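Local coordinates for LPXTG-motif cell wall anchor domain protein (Mobiluncus mulieris, PDB 5U5O) that probably mediates cell adhesion, as part of a giant bacterial surface adhesin whose Ig-like domains carry intramolecular covalent cross-links, at residues 5-10 against 122-127; 13-18 against 159-164; 26-31 against 98-103; 45-50 against 65-70. All coordinates share one frame; numbering follows the deposited sequence.

Contact 1 of 4, residues 5-10 against 122-127; sequences VGTYAT and VYEQLW
Glu124 carries much of this meeting between strands 5-10 and 122-127, which face each other across an Ig-like sandwich instead of pairing through their backbones. Their axes come within 7.1 Å at 147°, with no hydrogen bond across. CB of Glu124 makes the tightest touch, 3.5 Å from the methyl CG2 of Thr7. CG, placed anti to the backbone N (chi1 -163°), meets that methyl again and also CG2 of Val5, at 3.8 Å in each case. A bend at chi2 (80°) then folds CD back alongside Thr7, 4.0 Å from its CG2. At the tip, OE1 stays 3.8 Å from the same methyl and, beyond this strand pair, closely approaches OD2 of Asp31; so close a pair of buried carboxylates is consistent with at least one being protonated. OE2 packs against SD of Met99 on strand 94-104. Thr7 presents its methyl to Glu124, while its OG1 is joined covalently to CD of Gln160 in the ester cross-link that characterises this T-Q domain. Apolar contacts flank the pair: Val5 CB slides past Leu126 CB at 4.0 Å, and Ala9 CB rests on Val122 CG2 at 3.9 Å. Strand 26-36 pairs with strand 4-10 on one side of the sandwich, while on the other strands 43-52 and 150-178 both pair with strand 118-127, so the contact is buried between the two sheets.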
loop_
_atom_site.group_PDB
_atom_site.type_symbol
_atom_site.label_atom_id
_atom_site.label_comp_id
_atom_site.label_asym_id
_atom_site.label_seq_id
_atom_site.Cartn_x
_atom_site.Cartn_y
_atom_site.Cartn_z
ATOM N N VAL A 5 13.519 -18.184 -19.441
ATOM C CA VAL A 5 13.135 -16.776 -19.313
ATOM C C VAL A 5 13.150 -16.412 -17.843
ATOM O O VAL A 5 12.748 -17.158 -16.967
ATOM C CB VAL A 5 11.789 -16.486 -20.040
ATOM C CG1 VAL A 5 10.614 -17.214 -19.422
ATOM C CG2 VAL A 5 11.509 -14.980 -20.088
ATOM N N GLY A 6 13.586 -15.179 -17.590
ATOM C CA GLY A 6 13.542 -14.572 -16.260
ATOM C C GLY A 6 13.183 -13.092 -16.396
ATOM O O GLY A 6 13.144 -12.550 -17.507
ATOM N N THR A 7 12.904 -12.442 -15.267
ATOM C CA THR A 7 12.495 -11.049 -15.288
ATOM C C THR A 7 13.015 -10.351 -14.052
ATOM O O THR A 7 13.211 -10.951 -12.997
ATOM C CB THR A 7 10.969 -10.932 -15.334
ATOM O OG1 THR A 7 10.415 -11.622 -14.209
ATOM C CG2 THR A 7 10.353 -11.413 -16.616
ATOM N N TYR A 8 13.171 -9.035 -14.191
ATOM C CA TYR A 8 13.440 -8.152 -13.053
ATOM C C TYR A 8 12.487 -6.966 -13.165
ATOM O O TYR A 8 12.471 -6.282 -14.183
ATOM C CB TYR A 8 14.880 -7.681 -13.081
ATOM C CG TYR A 8 15.237 -6.718 -11.966
ATOM C CD1 TYR A 8 15.202 -7.136 -10.630
ATOM C CD2 TYR A 8 15.620 -5.396 -12.231
ATOM C CE1 TYR A 8 15.533 -6.275 -9.590
ATOM C CE2 TYR A 8 15.968 -4.534 -11.191
ATOM C CZ TYR A 8 15.915 -4.974 -9.874
ATOM O OH TYR A 8 16.251 -4.124 -8.839
ATOM N N ALA A 9 11.654 -6.818 -12.153
ATOM C CA ALA A 9 10.615 -5.773 -12.156
ATOM C C ALA A 9 11.014 -4.562 -11.330
ATOM O O ALA A 9 11.489 -4.718 -10.211
ATOM C CB ALA A 9 9.332 -6.352 -11.621
ATOM N N THR A 10 10.801 -3.361 -11.878
ATOM C CA THR A 10 11.044 -2.123 -11.147
ATOM C C THR A 10 9.944 -1.122 -11.466
ATOM O O THR A 10 9.228 -1.270 -12.457
ATOM C CB THR A 10 12.396 -1.488 -11.507
ATOM O OG1 THR A 10 12.483 -1.328 -12.924
ATOM C CG2 THR A 10 13.539 -2.347 -11.046
ATOM N N VAL A 122 5.218 -9.998 -11.354
ATOM C CA VAL A 122 5.220 -10.136 -12.810
ATOM C C VAL A 122 5.456 -11.615 -13.173
ATOM O O VAL A 122 6.328 -12.283 -12.582
ATOM C CB VAL A 122 6.353 -9.318 -13.419
ATOM C CG1 VAL A 122 6.534 -9.606 -14.904
ATOM C CG2 VAL A 122 6.059 -7.845 -13.195
ATOM N N TYR A 123 4.626 -12.127 -14.075
ATOM C CA TYR A 123 4.777 -13.452 -14.706
ATOM C C TYR A 123 5.194 -13.197 -16.144
ATOM O O TYR A 123 4.828 -12.174 -16.738
ATOM C CB TYR A 123 3.426 -14.152 -14.670
ATOM C CG TYR A 123 3.100 -14.890 -13.371
ATOM C CD1 TYR A 123 3.685 -14.551 -12.144
ATOM C CD2 TYR A 123 2.210 -15.969 -13.392
ATOM C CE1 TYR A 123 3.384 -15.256 -10.981
ATOM C CE2 TYR A 123 1.903 -16.670 -12.235
ATOM C CZ TYR A 123 2.492 -16.312 -11.038
ATOM O OH TYR A 123 2.173 -17.022 -9.904
ATOM N N GLU A 124 5.962 -14.137 -16.723
ATOM C CA GLU A 124 6.462 -13.991 -18.099
ATOM C C GLU A 124 6.457 -15.344 -18.798
ATOM O O GLU A 124 6.705 -16.395 -18.161
ATOM C CB GLU A 124 7.893 -13.445 -18.124
ATOM C CG GLU A 124 8.342 -12.888 -19.471
ATOM C CD GLU A 124 7.820 -11.476 -19.731
ATOM O OE1 GLU A 124 7.341 -10.808 -18.784
ATOM O OE2 GLU A 124 7.857 -11.059 -20.901
ATOM N N GLN A 125 6.148 -15.335 -20.084
ATOM C CA GLN A 125 6.275 -16.547 -20.905
ATOM C C GLN A 125 7.040 -16.234 -22.172
ATOM O O GLN A 125 6.960 -15.109 -22.736
ATOM C CB GLN A 125 4.912 -17.151 -21.237
ATOM C CG GLN A 125 4.010 -17.380 -20.026
ATOM C CD GLN A 125 3.288 -16.094 -19.590
ATOM O OE1 GLN A 125 2.779 -15.360 -20.427
ATOM N NE2 GLN A 125 3.275 -15.815 -18.287
ATOM N N LEU A 126 7.749 -17.271 -22.648
ATOM C CA LEU A 126 8.548 -17.209 -23.861
ATOM C C LEU A 126 8.035 -18.242 -24.845
ATOM O O LEU A 126 7.976 -19.431 -24.493
ATOM C CB LEU A 126 10.013 -17.510 -23.522
ATOM C CG LEU A 126 11.020 -17.589 -24.668
ATOM C CD1 LEU A 126 11.182 -16.236 -25.343
ATOM C CD2 LEU A 126 12.361 -18.147 -24.185
ATOM N N TRP A 127 7.773 -17.835 -26.084
ATOM C CA TRP A 127 7.197 -18.676 -27.125
ATOM C C TRP A 127 8.213 -18.762 -28.269
ATOM O O TRP A 127 8.700 -17.741 -28.771
ATOM C CB TRP A 127 5.876 -18.102 -27.653
ATOM C CG TRP A 127 4.749 -18.049 -26.670
ATOM C CD1 TRP A 127 4.575 -17.132 -25.672
ATOM C CD2 TRP A 127 3.604 -18.906 -26.630
ATOM N NE1 TRP A 127 3.416 -17.387 -25.000
ATOM C CE2 TRP A 127 2.787 -18.461 -25.568
ATOM C CE3 TRP A 127 3.185 -20.009 -27.387
ATOM C CZ2 TRP A 127 1.584 -19.080 -25.235
ATOM C CZ3 TRP A 127 1.991 -20.627 -27.055
ATOM C CH2 TRP A 127 1.203 -20.162 -25.982
#

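Contact 2 of 4, residues 13-18 against 159-164; sequences KLKAFD and SQSITA
Lys15, Phe17 and Ile162 give up the most surface where residues 13-18 run alongside 159-164. The Lys15 chain, bent at chi2 (-62°) and chi3 (-51°), curls along the partner strand until NZ donates to Ser161 O at 2.8 Å, in the plane of that carbonyl. Ala9 O takes a second bond from the ammonium and Ser158 O a weak third, so the group is held by several backbone oxygens. The backbone of Lys15 takes part as well: its O receives Thr163 N at 2.9 Å, while a water 2.8 Å from that O links it to Thr163 OG1. Here the short strand 16-18 joins the long strand 150-178 in parallel, within the T-Q ester bond domain; Phe17 N continues the pairing by donating to Thr163 O at 3.0 Å. The Phe17 ring, with CG in the crowded position between N and the carbonyl carbon (chi1 64°), lies back over the partner. Ala164 CA sits over one face in a CH-pi contact, 4.0 Å from the centroid, and Ala164 CB touches CZ at 3.5 Å. Ile162 instead meets the ring in its plane, CG2 reaching the CE1 edge at 3.6 Å.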
loop_
_atom_site.group_PDB
_atom_site.type_symbol
_atom_site.label_atom_id
_atom_site.label_comp_id
_atom_site.label_asym_id
_atom_site.label_seq_id
_atom_site.Cartn_x
_atom_site.Cartn_y
_atom_site.Cartn_z
ATOM N N LYS A 13 12.948 2.716 -11.217
ATOM C CA LYS A 13 14.219 2.153 -10.700
ATOM C C LYS A 13 14.171 1.471 -9.334
ATOM O O LYS A 13 15.200 0.954 -8.905
ATOM C CB LYS A 13 15.374 3.173 -10.698
ATOM C CG LYS A 13 15.510 3.994 -11.960
ATOM C CD LYS A 13 16.817 4.760 -11.950
ATOM C CE LYS A 13 17.078 5.374 -13.304
ATOM N NZ LYS A 13 18.317 6.176 -13.304
ATOM N N LEU A 14 13.006 1.443 -8.680
ATOM C CA LEU A 14 12.864 0.956 -7.320
ATOM C C LEU A 14 11.983 -0.295 -7.286
ATOM O O LEU A 14 11.353 -0.659 -8.279
ATOM C CB LEU A 14 12.295 2.053 -6.420
ATOM C CG LEU A 14 13.122 3.342 -6.392
ATOM C CD1 LEU A 14 12.371 4.415 -5.622
ATOM C CD2 LEU A 14 14.493 3.111 -5.784
ATOM N N LYS A 15 11.932 -0.933 -6.126
ATOM C CA LYS A 15 11.106 -2.119 -5.907
ATOM C C LYS A 15 9.746 -1.812 -5.264
ATOM O O LYS A 15 8.927 -2.710 -5.088
ATOM C CB LYS A 15 11.888 -3.120 -5.047
ATOM C CG LYS A 15 13.190 -3.613 -5.684
ATOM C CD LYS A 15 12.980 -4.368 -6.989
ATOM C CE LYS A 15 11.947 -5.470 -6.844
ATOM N NZ LYS A 15 11.886 -6.402 -8.004
ATOM N N ALA A 16 9.507 -0.545 -4.927
ATOM C CA ALA A 16 8.237 -0.096 -4.351
ATOM C C ALA A 16 7.848 1.275 -4.863
ATOM O O ALA A 16 8.688 2.043 -5.325
ATOM C CB ALA A 16 8.324 -0.067 -2.841
ATOM N N PHE A 17 6.556 1.569 -4.752
ATOM C CA PHE A 17 6.023 2.873 -5.113
ATOM C C PHE A 17 4.896 3.234 -4.169
ATOM O O PHE A 17 4.354 2.375 -3.467
ATOM C CB PHE A 17 5.549 2.909 -6.566
ATOM C CG PHE A 17 4.396 1.988 -6.868
ATOM C CD1 PHE A 17 4.598 0.689 -7.261
ATOM C CD2 PHE A 17 3.099 2.439 -6.781
ATOM C CE1 PHE A 17 3.516 -0.130 -7.551
ATOM C CE2 PHE A 17 2.019 1.634 -7.059
ATOM C CZ PHE A 17 2.224 0.341 -7.454
ATOM N N ASP A 18 4.572 4.525 -4.175
ATOM C CA ASP A 18 3.561 5.098 -3.292
ATOM C C ASP A 18 2.185 5.005 -3.959
ATOM O O ASP A 18 1.825 5.854 -4.790
ATOM C CB ASP A 18 3.914 6.556 -2.961
ATOM C CG ASP A 18 2.848 7.264 -2.122
ATOM O OD1 ASP A 18 1.820 6.640 -1.777
ATOM O OD2 ASP A 18 3.043 8.457 -1.824
ATOM N N SER A 159 12.733 -11.186 -7.561
ATOM C CA SER A 159 13.096 -10.407 -8.749
ATOM C C SER A 159 11.887 -9.779 -9.457
ATOM O O SER A 159 11.962 -8.638 -9.934
ATOM C CB SER A 159 13.893 -11.255 -9.756
ATOM O OG SER A 159 13.146 -12.342 -10.309
ATOM N N GLN A 160 10.777 -10.510 -9.521
ATOM C CA GLN A 160 9.560 -10.027 -10.181
ATOM C C GLN A 160 8.573 -9.321 -9.253
ATOM O O GLN A 160 7.501 -8.954 -9.696
ATOM C CB GLN A 160 8.871 -11.196 -10.899
ATOM C CG GLN A 160 9.733 -11.831 -11.977
ATOM C CD GLN A 160 9.938 -10.936 -13.178
ATOM O OE1 GLN A 160 9.791 -9.706 -13.180
ATOM N N SER A 161 8.940 -9.160 -7.988
ATOM C CA SER A 161 8.049 -8.533 -7.016
ATOM C C SER A 161 8.106 -7.017 -7.123
ATOM O O SER A 161 9.159 -6.447 -7.423
ATOM C CB SER A 161 8.428 -8.968 -5.600
ATOM O OG SER A 161 9.640 -8.367 -5.192
ATOM N N ILE A 162 6.966 -6.387 -6.842
ATOM C CA ILE A 162 6.839 -4.934 -6.659
ATOM C C ILE A 162 5.901 -4.723 -5.468
ATOM O O ILE A 162 4.883 -5.416 -5.366
ATOM C CB ILE A 162 6.210 -4.231 -7.905
ATOM C CG1 ILE A 162 7.124 -4.387 -9.132
ATOM C CG2 ILE A 162 5.909 -2.757 -7.647
ATOM C CD1 ILE A 162 8.434 -3.628 -9.028
ATOM N N THR A 163 6.213 -3.752 -4.608
ATOM C CA THR A 163 5.332 -3.421 -3.485
ATOM C C THR A 163 4.664 -2.077 -3.705
ATOM O O THR A 163 5.344 -1.077 -3.852
ATOM C CB THR A 163 6.097 -3.402 -2.159
ATOM O OG1 THR A 163 6.811 -4.618 -2.036
ATOM C CG2 THR A 163 5.149 -3.308 -0.985
ATOM N N ALA A 164 3.339 -2.097 -3.733
ATOM C CA ALA A 164 2.532 -0.885 -3.753
ATOM C C ALA A 164 2.292 -0.474 -2.297
ATOM O O ALA A 164 1.508 -1.126 -1.591
ATOM C CB ALA A 164 1.229 -1.173 -4.473
HETATM O O HOH W 1 9.396 -4.369 -2.834
#

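Contact 3 of 4, residues 26-31 against 98-103; sequences AFTIKD and EMDLTV
Six backbone hydrogen bonds tie strand 26-31 to strand 98-103, two in each of the hydrogen-bonded pairs Phe27-Val103, Ile29-Leu101 and Asp31-Met99. The shortest, Ile29 N to Leu101 O at 2.7 Å, brings its donor in about 30° above the carbonyl plane. Asp31 N, by contrast, approaches Met99 O almost along the C=O axis at 2.8 Å. CA-H...O contacts fill the alternate positions, Thr102 CA lying 3.3 Å from Phe27 O. Such regular antiparallel pairing is the framework of one sheet in the Ig-like sandwich, where strands 26-36 and 94-104 are central neighbours. Polar side chains meet on the face bearing Thr28, Lys30, Asp100 and Thr102. The hydroxyls OG1 of Thr28 and Thr102 hydrogen-bond across the strands at 3.2 Å, while the Thr28 methyl CG2 rests against the carboxylate carbon of Asp100. The extended Lys30 chain crosses Glu98 obliquely, giving a long salt bridge of 4.0 Å from NZ to OE1. Apolar contact belongs to the other, buried face: Ile29 CD1 reaches over to Val103 CG1 at 3.9 Å. On this face Asp31 and Met99 also lie side by side, with OD2 of the aspartate 3.4 Å from the thioether SD, and Ile29 and Leu101 pack on Val122 of the facing sheet.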
loop_
_atom_site.group_PDB
_atom_site.type_symbol
_atom_site.label_atom_id
_atom_site.label_comp_id
_atom_site.label_asym_id
_atom_site.label_seq_id
_atom_site.Cartn_x
_atom_site.Cartn_y
_atom_site.Cartn_z
ATOM N N ALA A 26 -1.792 6.286 -12.711
ATOM C CA ALA A 26 -1.291 4.979 -13.135
ATOM C C ALA A 26 0.165 4.862 -12.784
ATOM O O ALA A 26 0.849 5.863 -12.570
ATOM C CB ALA A 26 -1.471 4.807 -14.635
ATOM N N PHE A 27 0.636 3.623 -12.750
ATOM C CA PHE A 27 2.033 3.333 -12.512
ATOM C C PHE A 27 2.520 2.372 -13.571
ATOM O O PHE A 27 1.765 1.519 -14.025
ATOM C CB PHE A 27 2.226 2.683 -11.155
ATOM C CG PHE A 27 1.912 3.604 -10.029
ATOM C CD1 PHE A 27 2.884 4.466 -9.527
ATOM C CD2 PHE A 27 0.651 3.622 -9.485
ATOM C CE1 PHE A 27 2.598 5.330 -8.486
ATOM C CE2 PHE A 27 0.351 4.488 -8.445
ATOM C CZ PHE A 27 1.331 5.340 -7.944
ATOM N N THR A 28 3.770 2.549 -13.967
ATOM C CA THR A 28 4.367 1.705 -14.981
ATOM C C THR A 28 5.425 0.831 -14.339
ATOM O O THR A 28 6.408 1.328 -13.778
ATOM C CB THR A 28 5.006 2.523 -16.102
ATOM O OG1 THR A 28 3.986 3.278 -16.762
ATOM C CG2 THR A 28 5.677 1.604 -17.129
ATOM N N ILE A 29 5.188 -0.478 -14.409
ATOM C CA ILE A 29 6.169 -1.484 -14.010
ATOM C C ILE A 29 7.059 -1.755 -15.236
ATOM O O ILE A 29 6.559 -2.166 -16.295
ATOM C CB ILE A 29 5.479 -2.749 -13.472
ATOM C CG1 ILE A 29 4.863 -2.526 -12.083
ATOM C CG2 ILE A 29 6.489 -3.887 -13.339
ATOM C CD1 ILE A 29 3.740 -1.509 -11.994
ATOM N N LYS A 30 8.346 -1.439 -15.110
ATOM C CA LYS A 30 9.348 -1.874 -16.080
ATOM C C LYS A 30 9.650 -3.359 -15.836
ATOM O O LYS A 30 10.144 -3.750 -14.775
ATOM C CB LYS A 30 10.622 -1.068 -15.938
ATOM C CG LYS A 30 11.631 -1.334 -17.046
ATOM C CD LYS A 30 12.943 -0.693 -16.677
ATOM C CE LYS A 30 13.947 -0.769 -17.799
ATOM N NZ LYS A 30 15.142 0.059 -17.487
ATOM N N ASP A 31 9.355 -4.158 -16.855
ATOM C CA ASP A 31 9.567 -5.611 -16.824
ATOM C C ASP A 31 10.783 -5.902 -17.707
ATOM O O ASP A 31 10.676 -5.925 -18.917
ATOM C CB ASP A 31 8.293 -6.237 -17.332
ATOM C CG ASP A 31 8.393 -7.739 -17.551
ATOM O OD1 ASP A 31 9.368 -8.426 -17.088
ATOM O OD2 ASP A 31 7.401 -8.189 -18.160
ATOM N N GLU A 98 12.981 -5.458 -22.795
ATOM C CA GLU A 98 12.050 -4.979 -21.765
ATOM C C GLU A 98 10.661 -4.744 -22.305
ATOM O O GLU A 98 10.476 -4.559 -23.510
ATOM C CB GLU A 98 12.563 -3.700 -21.112
ATOM C CG GLU A 98 12.700 -2.529 -22.055
ATOM C CD GLU A 98 13.290 -1.316 -21.372
ATOM O OE1 GLU A 98 14.522 -1.283 -21.180
ATOM O OE2 GLU A 98 12.521 -0.395 -21.028
ATOM N N MET A 99 9.687 -4.755 -21.397
ATOM C CA MET A 99 8.311 -4.382 -21.716
ATOM C C MET A 99 7.741 -3.607 -20.535
ATOM O O MET A 99 8.223 -3.734 -19.413
ATOM C CB MET A 99 7.421 -5.579 -22.060
ATOM C CG MET A 99 7.764 -6.892 -21.338
ATOM S SD MET A 99 6.467 -8.153 -21.461
ATOM C CE MET A 99 6.254 -8.241 -23.245
ATOM N N ASP A 100 6.744 -2.766 -20.808
ATOM C CA ASP A 100 6.060 -2.006 -19.770
ATOM C C ASP A 100 4.730 -2.636 -19.405
ATOM O O ASP A 100 3.988 -3.085 -20.278
ATOM C CB ASP A 100 5.789 -0.586 -20.257
ATOM C CG ASP A 100 7.034 0.283 -20.304
ATOM O OD1 ASP A 100 8.075 -0.034 -19.693
ATOM O OD2 ASP A 100 6.908 1.396 -20.879
ATOM N N LEU A 101 4.429 -2.652 -18.107
ATOM C CA LEU A 101 3.141 -3.107 -17.587
ATOM C C LEU A 101 2.538 -1.958 -16.770
ATOM O O LEU A 101 3.047 -1.618 -15.697
ATOM C CB LEU A 101 3.330 -4.357 -16.716
ATOM C CG LEU A 101 3.775 -5.619 -17.468
ATOM C CD1 LEU A 101 4.261 -6.675 -16.489
ATOM C CD2 LEU A 101 2.634 -6.159 -18.316
ATOM N N THR A 102 1.474 -1.357 -17.295
ATOM C CA THR A 102 0.904 -0.158 -16.705
ATOM C C THR A 102 -0.394 -0.495 -16.003
ATOM O O THR A 102 -1.306 -1.074 -16.585
ATOM C CB THR A 102 0.746 0.923 -17.782
ATOM O OG1 THR A 102 2.052 1.262 -18.265
ATOM C CG2 THR A 102 0.096 2.168 -17.228
ATOM N N VAL A 103 -0.463 -0.118 -14.730
ATOM C CA VAL A 103 -1.624 -0.382 -13.889
ATOM C C VAL A 103 -2.240 0.935 -13.422
ATOM O O VAL A 103 -1.538 1.853 -12.979
ATOM C CB VAL A 103 -1.265 -1.325 -12.704
ATOM C CG1 VAL A 103 -0.108 -0.798 -11.869
ATOM C CG2 VAL A 103 -2.481 -1.627 -11.847
#

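Contact 4 of 4, residues 45-50 against 65-70; sequences AIAGQL and KAATTV
The flat groups between strands 45-50 and 65-70 are peptide units, whose C=O and N-H groups point at one another across the pair at Ile46-Thr68 and Gly48-Ala66, while the alternate peptides of 45-50 turn to strand 118-127. Ile46 N meets Thr68 O at 2.9 Å, and Thr68 N returns a bond to Ile46 O, both donors nearly along the C=O axis. Gly48 and Ala66 form the next hydrogen-bonded pair, Gly48 N to Ala66 O at 2.8 Å, and there Ala66 N sits in the carbonyl plane of Gly48. On one face of this ribbon lie Ala45, Ala47 and Gln49 with Thr69, Ala67 and Lys65; Ala47 CB and Ala67 CB stand 4.1 Å apart at its middle. Beside this non-hydrogen-bonded pair, a CA-H...O contact brings Ala67 CA 3.2 Å from Ile46 O. Farther along, CG of Gln49 crosses CG of Lys65 at 4.0 Å, after which their polar ends part, the carboxamide to Gln125 and the ammonium to Glu139. The opposite face bears Ile46, Thr68 and Ala66. CG1 of Ile46, in the crowded position between N and the carbonyl carbon (chi1 53°), lies beside the Thr68 methyl CG2 at 3.7 Å, and CD1 continues to Val70 CG2, also at 3.7 Å. The two strands make a beta hairpin. Strand 118-127 pairs with the flank of strand 43-52 away from strand 64-71, while Met99 and Leu101 of strand 94-104 pack on the Ile46-Ala66 face from the other sheet.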
loop_
_atom_site.group_PDB
_atom_site.type_symbol
_atom_site.label_atom_id
_atom_site.label_comp_id
_atom_site.label_asym_id
_atom_site.label_seq_id
_atom_site.Cartn_x
_atom_site.Cartn_y
_atom_site.Cartn_z
ATOM N N ALA A 45 8.198 -14.811 -29.281
ATOM C CA ALA A 45 7.197 -13.931 -28.666
ATOM C C ALA A 45 7.367 -14.026 -27.165
ATOM O O ALA A 45 7.595 -15.097 -26.597
ATOM C CB ALA A 45 5.779 -14.319 -29.061
ATOM N N ILE A 46 7.238 -12.874 -26.513
ATOM C CA ILE A 46 7.235 -12.775 -25.064
ATOM C C ILE A 46 5.948 -12.148 -24.566
ATOM O O ILE A 46 5.398 -11.234 -25.226
ATOM C CB ILE A 46 8.487 -12.049 -24.506
ATOM C CG1 ILE A 46 8.706 -10.684 -25.165
ATOM C CG2 ILE A 46 9.699 -12.980 -24.654
ATOM C CD1 ILE A 46 9.777 -9.877 -24.468
ATOM N N ALA A 47 5.476 -12.585 -23.412
ATOM C CA ALA A 47 4.292 -11.969 -22.772
ATOM C C ALA A 47 4.558 -11.825 -21.317
ATOM O O ALA A 47 5.161 -12.715 -20.676
ATOM C CB ALA A 47 3.071 -12.840 -22.981
ATOM N N GLY A 48 4.084 -10.716 -20.770
ATOM C CA GLY A 48 4.141 -10.449 -19.351
ATOM C C GLY A 48 2.763 -10.094 -18.808
ATOM O O GLY A 48 1.929 -9.509 -19.525
ATOM N N GLN A 49 2.541 -10.424 -17.539
ATOM C CA GLN A 49 1.332 -10.043 -16.809
ATOM C C GLN A 49 1.704 -9.619 -15.414
ATOM O O GLN A 49 2.607 -10.175 -14.803
ATOM C CB GLN A 49 0.303 -11.174 -16.724
ATOM C CG GLN A 49 -0.019 -11.849 -18.038
ATOM C CD GLN A 49 1.006 -12.906 -18.434
ATOM O OE1 GLN A 49 1.509 -13.668 -17.589
ATOM N NE2 GLN A 49 1.324 -12.961 -19.722
ATOM N N LEU A 50 0.956 -8.638 -14.910
ATOM C CA LEU A 50 1.091 -8.144 -13.551
ATOM C C LEU A 50 -0.102 -8.597 -12.723
ATOM O O LEU A 50 -1.254 -8.406 -13.135
ATOM C CB LEU A 50 1.127 -6.605 -13.567
ATOM C CG LEU A 50 1.416 -5.949 -12.227
ATOM C CD1 LEU A 50 2.828 -6.213 -11.751
ATOM C CD2 LEU A 50 1.166 -4.448 -12.354
ATOM N N LYS A 65 -1.229 -6.457 -18.830
ATOM C CA LYS A 65 -0.676 -7.465 -19.735
ATOM C C LYS A 65 0.082 -6.781 -20.853
ATOM O O LYS A 65 -0.310 -5.702 -21.290
ATOM C CB LYS A 65 -1.790 -8.291 -20.365
ATOM C CG LYS A 65 -2.616 -9.142 -19.428
ATOM C CD LYS A 65 -3.688 -9.854 -20.238
ATOM C CE LYS A 65 -4.548 -10.754 -19.376
ATOM N NZ LYS A 65 -5.428 -11.608 -20.219
ATOM N N ALA A 66 1.148 -7.393 -21.342
ATOM C CA ALA A 66 1.878 -6.915 -22.515
ATOM C C ALA A 66 2.422 -8.093 -23.286
ATOM O O ALA A 66 2.822 -9.103 -22.687
ATOM C CB ALA A 66 3.046 -6.039 -22.115
ATOM N N ALA A 67 2.512 -7.975 -24.605
ATOM C CA ALA A 67 3.116 -9.042 -25.434
ATOM C C ALA A 67 3.764 -8.401 -26.629
ATOM O O ALA A 67 3.339 -7.322 -27.061
ATOM C CB ALA A 67 2.067 -10.058 -25.862
ATOM N N THR A 68 4.810 -9.031 -27.141
ATOM C CA THR A 68 5.544 -8.529 -28.307
ATOM C C THR A 68 6.409 -9.640 -28.889
ATOM O O THR A 68 6.507 -10.719 -28.301
ATOM C CB THR A 68 6.426 -7.304 -27.949
ATOM O OG1 THR A 68 6.989 -6.726 -29.138
ATOM C CG2 THR A 68 7.549 -7.653 -26.968
ATOM N N THR A 69 7.024 -9.377 -30.038
ATOM C CA THR A 69 8.000 -10.276 -30.625
ATOM C C THR A 69 9.387 -9.677 -30.489
ATOM O O THR A 69 9.539 -8.444 -30.455
ATOM C CB THR A 69 7.697 -10.601 -32.090
ATOM O OG1 THR A 69 7.457 -9.398 -32.805
ATOM C CG2 THR A 69 6.490 -11.515 -32.195
ATOM N N VAL A 70 10.387 -10.559 -30.392
ATOM C CA VAL A 70 11.791 -10.188 -30.209
ATOM C C VAL A 70 12.661 -11.042 -31.122
ATOM O O VAL A 70 12.620 -12.269 -31.037
ATOM C CB VAL A 70 12.263 -10.454 -28.770
ATOM C CG1 VAL A 70 13.756 -10.183 -28.638
ATOM C CG2 VAL A 70 11.478 -9.624 -27.766
#

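Contacts 3 and 4 lie in facing sheets of the beta-sandwich, their centres about 11 Å apart, with Met99 SD 3.6 Å from Gly48 N. Contact 1 spans the sheets and touches both: Thr10 O meets Lys30 N at 2.8 Å, and Gln125 N meets Ala47 O at 2.9 Å. Its Glu124 OE1, 2.7 Å from Asp31 OD2, is a further link to contact 3. The ester cross-link joins contacts 1 and 2, Thr7 OG1 being bonded to Gln160 CD, and it lies close to that acid pair, with Gln160 OE1 4.1 Å from Asp31 OD1. Contacts 2 and 4 do not touch; their nearest atoms are about 5 Å apart and their centres about 19 Å.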